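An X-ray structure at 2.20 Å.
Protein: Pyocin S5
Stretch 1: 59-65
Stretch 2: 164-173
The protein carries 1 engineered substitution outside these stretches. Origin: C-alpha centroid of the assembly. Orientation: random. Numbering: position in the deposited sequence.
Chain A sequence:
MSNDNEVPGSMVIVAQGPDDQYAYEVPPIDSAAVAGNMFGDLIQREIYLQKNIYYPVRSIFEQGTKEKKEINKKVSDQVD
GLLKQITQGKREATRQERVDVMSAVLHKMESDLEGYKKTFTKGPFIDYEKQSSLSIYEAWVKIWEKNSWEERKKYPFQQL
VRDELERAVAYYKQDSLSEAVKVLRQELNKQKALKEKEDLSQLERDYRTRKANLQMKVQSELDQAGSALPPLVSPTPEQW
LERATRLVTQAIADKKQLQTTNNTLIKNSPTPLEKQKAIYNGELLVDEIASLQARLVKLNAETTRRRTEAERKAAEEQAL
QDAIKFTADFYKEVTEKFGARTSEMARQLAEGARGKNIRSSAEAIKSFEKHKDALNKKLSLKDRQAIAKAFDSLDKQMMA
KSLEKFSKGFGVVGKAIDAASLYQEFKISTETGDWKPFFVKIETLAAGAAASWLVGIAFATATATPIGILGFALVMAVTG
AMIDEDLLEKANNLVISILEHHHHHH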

# COMPACT_ATOMS: atom_id res chain seq x y z
N SER A 59 55.76 -43.44 -42.52
CA SER A 59 54.55 -44.10 -42.02
C SER A 59 53.90 -43.29 -40.90
O SER A 59 52.69 -43.12 -40.89
CB SER A 59 54.88 -45.50 -41.52
OG SER A 59 55.16 -46.36 -42.60
N ILE A 60 54.71 -42.78 -39.99
CA ILE A 60 54.27 -41.95 -38.86
C ILE A 60 53.52 -40.72 -39.38
O ILE A 60 52.47 -40.37 -38.86
CB ILE A 60 55.49 -41.56 -37.96
CG1 ILE A 60 55.94 -42.77 -37.10
CG2 ILE A 60 55.25 -40.28 -37.11
CD1 ILE A 60 57.27 -42.67 -36.36
N PHE A 61 54.08 -40.08 -40.41
CA PHE A 61 53.55 -38.91 -41.06
C PHE A 61 52.25 -39.21 -41.78
O PHE A 61 51.34 -38.38 -41.78
CB PHE A 61 54.60 -38.29 -41.99
CG PHE A 61 54.02 -37.26 -42.94
CD1 PHE A 61 53.55 -36.05 -42.46
CD2 PHE A 61 53.90 -37.54 -44.29
CE1 PHE A 61 52.98 -35.12 -43.32
CE2 PHE A 61 53.34 -36.61 -45.16
CZ PHE A 61 52.89 -35.40 -44.67
N GLU A 62 52.16 -40.39 -42.42
CA GLU A 62 50.97 -40.88 -43.12
C GLU A 62 49.84 -41.15 -42.11
O GLU A 62 48.72 -40.68 -42.34
CB GLU A 62 51.29 -42.13 -43.95
CG GLU A 62 52.26 -41.89 -45.09
CD GLU A 62 51.77 -40.84 -46.06
OE1 GLU A 62 50.55 -40.81 -46.37
OE2 GLU A 62 52.60 -39.98 -46.45
N GLN A 63 50.13 -41.86 -40.99
CA GLN A 63 49.17 -42.14 -39.91
C GLN A 63 48.75 -40.83 -39.26
O GLN A 63 47.57 -40.64 -39.00
CB GLN A 63 49.71 -43.13 -38.86
N GLY A 64 49.72 -39.92 -39.04
CA GLY A 64 49.53 -38.59 -38.48
C GLY A 64 48.50 -37.76 -39.22
O GLY A 64 47.55 -37.28 -38.61
N THR A 65 48.65 -37.66 -40.56
CA THR A 65 47.72 -36.93 -41.43
C THR A 65 46.35 -37.62 -41.46
O THR A 65 45.34 -36.92 -41.50
CB THR A 65 48.28 -36.75 -42.85
OG1 THR A 65 48.67 -38.02 -43.37
CG2 THR A 65 49.44 -35.78 -42.92
N GLU A 164 63.30 -41.42 -30.61
CA GLU A 164 63.07 -40.33 -31.55
C GLU A 164 61.86 -40.57 -32.44
O GLU A 164 61.18 -39.61 -32.79
CB GLU A 164 64.33 -40.02 -32.36
CG GLU A 164 65.30 -39.11 -31.61
CD GLU A 164 64.69 -37.88 -30.98
OE1 GLU A 164 64.25 -36.98 -31.73
OE2 GLU A 164 64.61 -37.83 -29.74
N LEU A 165 61.57 -41.84 -32.76
CA LEU A 165 60.40 -42.24 -33.54
C LEU A 165 59.15 -42.16 -32.66
O LEU A 165 58.07 -41.83 -33.15
CB LEU A 165 60.57 -43.63 -34.14
CG LEU A 165 61.60 -43.75 -35.26
CD1 LEU A 165 61.97 -45.18 -35.52
CD2 LEU A 165 61.13 -43.07 -36.55
N GLU A 166 59.29 -42.41 -31.33
CA GLU A 166 58.18 -42.28 -30.39
C GLU A 166 57.81 -40.79 -30.29
O GLU A 166 56.63 -40.45 -30.32
CB GLU A 166 58.55 -42.84 -29.00
CG GLU A 166 57.34 -43.25 -28.17
CD GLU A 166 57.55 -43.34 -26.67
OE1 GLU A 166 56.56 -43.14 -25.93
OE2 GLU A 166 58.69 -43.63 -26.22
N ARG A 167 58.84 -39.92 -30.25
CA ARG A 167 58.71 -38.46 -30.21
C ARG A 167 58.09 -37.92 -31.52
O ARG A 167 57.38 -36.90 -31.48
CB ARG A 167 60.06 -37.81 -29.91
CG ARG A 167 59.95 -36.40 -29.35
CD ARG A 167 61.26 -35.83 -28.89
NE ARG A 167 62.17 -35.58 -30.01
CZ ARG A 167 62.27 -34.41 -30.63
NH1 ARG A 167 61.52 -33.38 -30.26
NH2 ARG A 167 63.12 -34.27 -31.64
N ALA A 168 58.34 -38.61 -32.67
CA ALA A 168 57.76 -38.25 -33.98
C ALA A 168 56.25 -38.52 -33.96
O ALA A 168 55.49 -37.73 -34.52
CB ALA A 168 58.42 -39.05 -35.09
N VAL A 169 55.82 -39.62 -33.31
CA VAL A 169 54.40 -39.97 -33.14
C VAL A 169 53.79 -38.90 -32.25
O VAL A 169 52.80 -38.28 -32.66
CB VAL A 169 54.20 -41.41 -32.59
CG1 VAL A 169 52.80 -41.61 -32.03
CG2 VAL A 169 54.51 -42.44 -33.65
N ALA A 170 54.44 -38.61 -31.09
CA ALA A 170 54.04 -37.56 -30.14
C ALA A 170 53.81 -36.21 -30.83
O ALA A 170 52.79 -35.57 -30.55
CB ALA A 170 55.09 -37.41 -29.05
N TYR A 171 54.72 -35.80 -31.77
CA TYR A 171 54.61 -34.54 -32.53
C TYR A 171 53.32 -34.46 -33.35
O TYR A 171 52.64 -33.44 -33.31
CB TYR A 171 55.84 -34.29 -33.41
CG TYR A 171 55.66 -33.16 -34.42
CD1 TYR A 171 55.63 -31.83 -34.01
CD2 TYR A 171 55.51 -33.44 -35.77
CE1 TYR A 171 55.44 -30.80 -34.93
CE2 TYR A 171 55.32 -32.41 -36.70
CZ TYR A 171 55.30 -31.09 -36.28
OH TYR A 171 55.13 -30.08 -37.19
N TYR A 172 53.01 -35.52 -34.12
CA TYR A 172 51.80 -35.55 -34.95
C TYR A 172 50.53 -35.80 -34.12
O TYR A 172 49.45 -35.43 -34.56
CB TYR A 172 51.96 -36.54 -36.12
CG TYR A 172 52.98 -36.11 -37.14
CD1 TYR A 172 52.79 -34.97 -37.92
CD2 TYR A 172 54.14 -36.85 -37.35
CE1 TYR A 172 53.74 -34.56 -38.86
CE2 TYR A 172 55.09 -36.47 -38.31
CZ TYR A 172 54.88 -35.32 -39.05
OH TYR A 172 55.82 -34.91 -39.97
N LYS A 173 50.67 -36.40 -32.91
CA LYS A 173 49.55 -36.63 -31.99
C LYS A 173 49.14 -35.30 -31.38
O LYS A 173 47.95 -34.98 -31.38
CB LYS A 173 49.93 -37.65 -30.89
CG LYS A 173 49.79 -39.11 -31.33
CD LYS A 173 48.40 -39.69 -31.05
CE LYS A 173 48.24 -41.11 -31.57
NZ LYS A 173 49.05 -42.10 -30.82

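Two helical segments of Pyocin S5, whose touching residues lie at least 105 positions apart in sequence, pack side by side and run in nearly the same direction, their axes 9.4 Å apart at closest approach and inclined by 21°. No hydrogen bond or salt bridge crosses between them; the contact, 324 Å² counted over both sides, rests on the fit of apolar surfaces.

The principal bump is Ile60. Its CA-to-CB bond points toward the second helix, and its side chain enters a hollow framed by Leu165, Ala168, Val169 and Tyr172, a knob in a four-residue hole. With chi1 at -75° (m) and chi2 at 169° (t), the branched chain reaches several walls at once. Ile60 CD1 extends to the Leu165 end, 3.4 Å from Leu165 O and 3.9 Å from Leu165 CD2. Ile60 CG1 lies 3.7 Å from Val169 CG2. Ile60 CG2 approaches Ala168, 3.6 Å from Ala168 O and 4.0 Å from Ala168 CB. Ile60 CG2 also lies 3.6 Å from Tyr172 CD2, near the plane of the ring at its edge. The carbonyl oxygens of Leu165 and Ala168 thus form part of the hollow's lining, meeting Ile60 through van der Waals contact while Leu165 O accepts a backbone hydrogen bond from Val169 N and Ala168 O a weak one from Tyr172 N. Ala168 points toward the first helix with just a methyl group, which leaves depth for the isoleucine; Leu165 and Val169, whose CA-to-CB bonds point sideways, supply apolar walls.

One helical turn further along, the relief is reversed. Gly64 presents bare backbone, and the large side chain comes from the second helix: Tyr172, pointing toward the first. Here the backbones draw close, with Gly64 CA 5.2 Å from Tyr172 CA and 4.0 Å from Tyr172 CB, against 6.1 Å between Ile60 CA and Val169 CA. Glycine suits this spot because a CB built on it would point toward Tyr172 and come within 2.9 Å of Tyr172 CB, a clash.

The tyrosine, with chi1 at -68° (m), brings its ring against the first helix. Phe61 CA lies over one face of that ring, while Ile60 CG2 occupies its edge. Phe61, whose CA-to-CB bond points sideways and whose chi1 is 167° (t), meets the far end of the tyrosine: Phe61 CD1 is 3.6 Å from Tyr172 OH and 3.7 Å from Tyr172 CZ. The two rings sit obliquely, centroids 5.8 Å apart and planes at 57°. Tyr172 is buried, yet its hydroxyl is not left unsatisfied, since it hydrogen-bonds elsewhere in the structure.

The charged side chains and Ser59 take no part in this contact. Arg167 and Glu164 pair along their own helix in a salt bridge, Arg167 NH2 to Glu164 OE1 at 2.9 Å. Ile60 and Tyr172 are the residues most covered across the contact, each a bump from one helix set against the other.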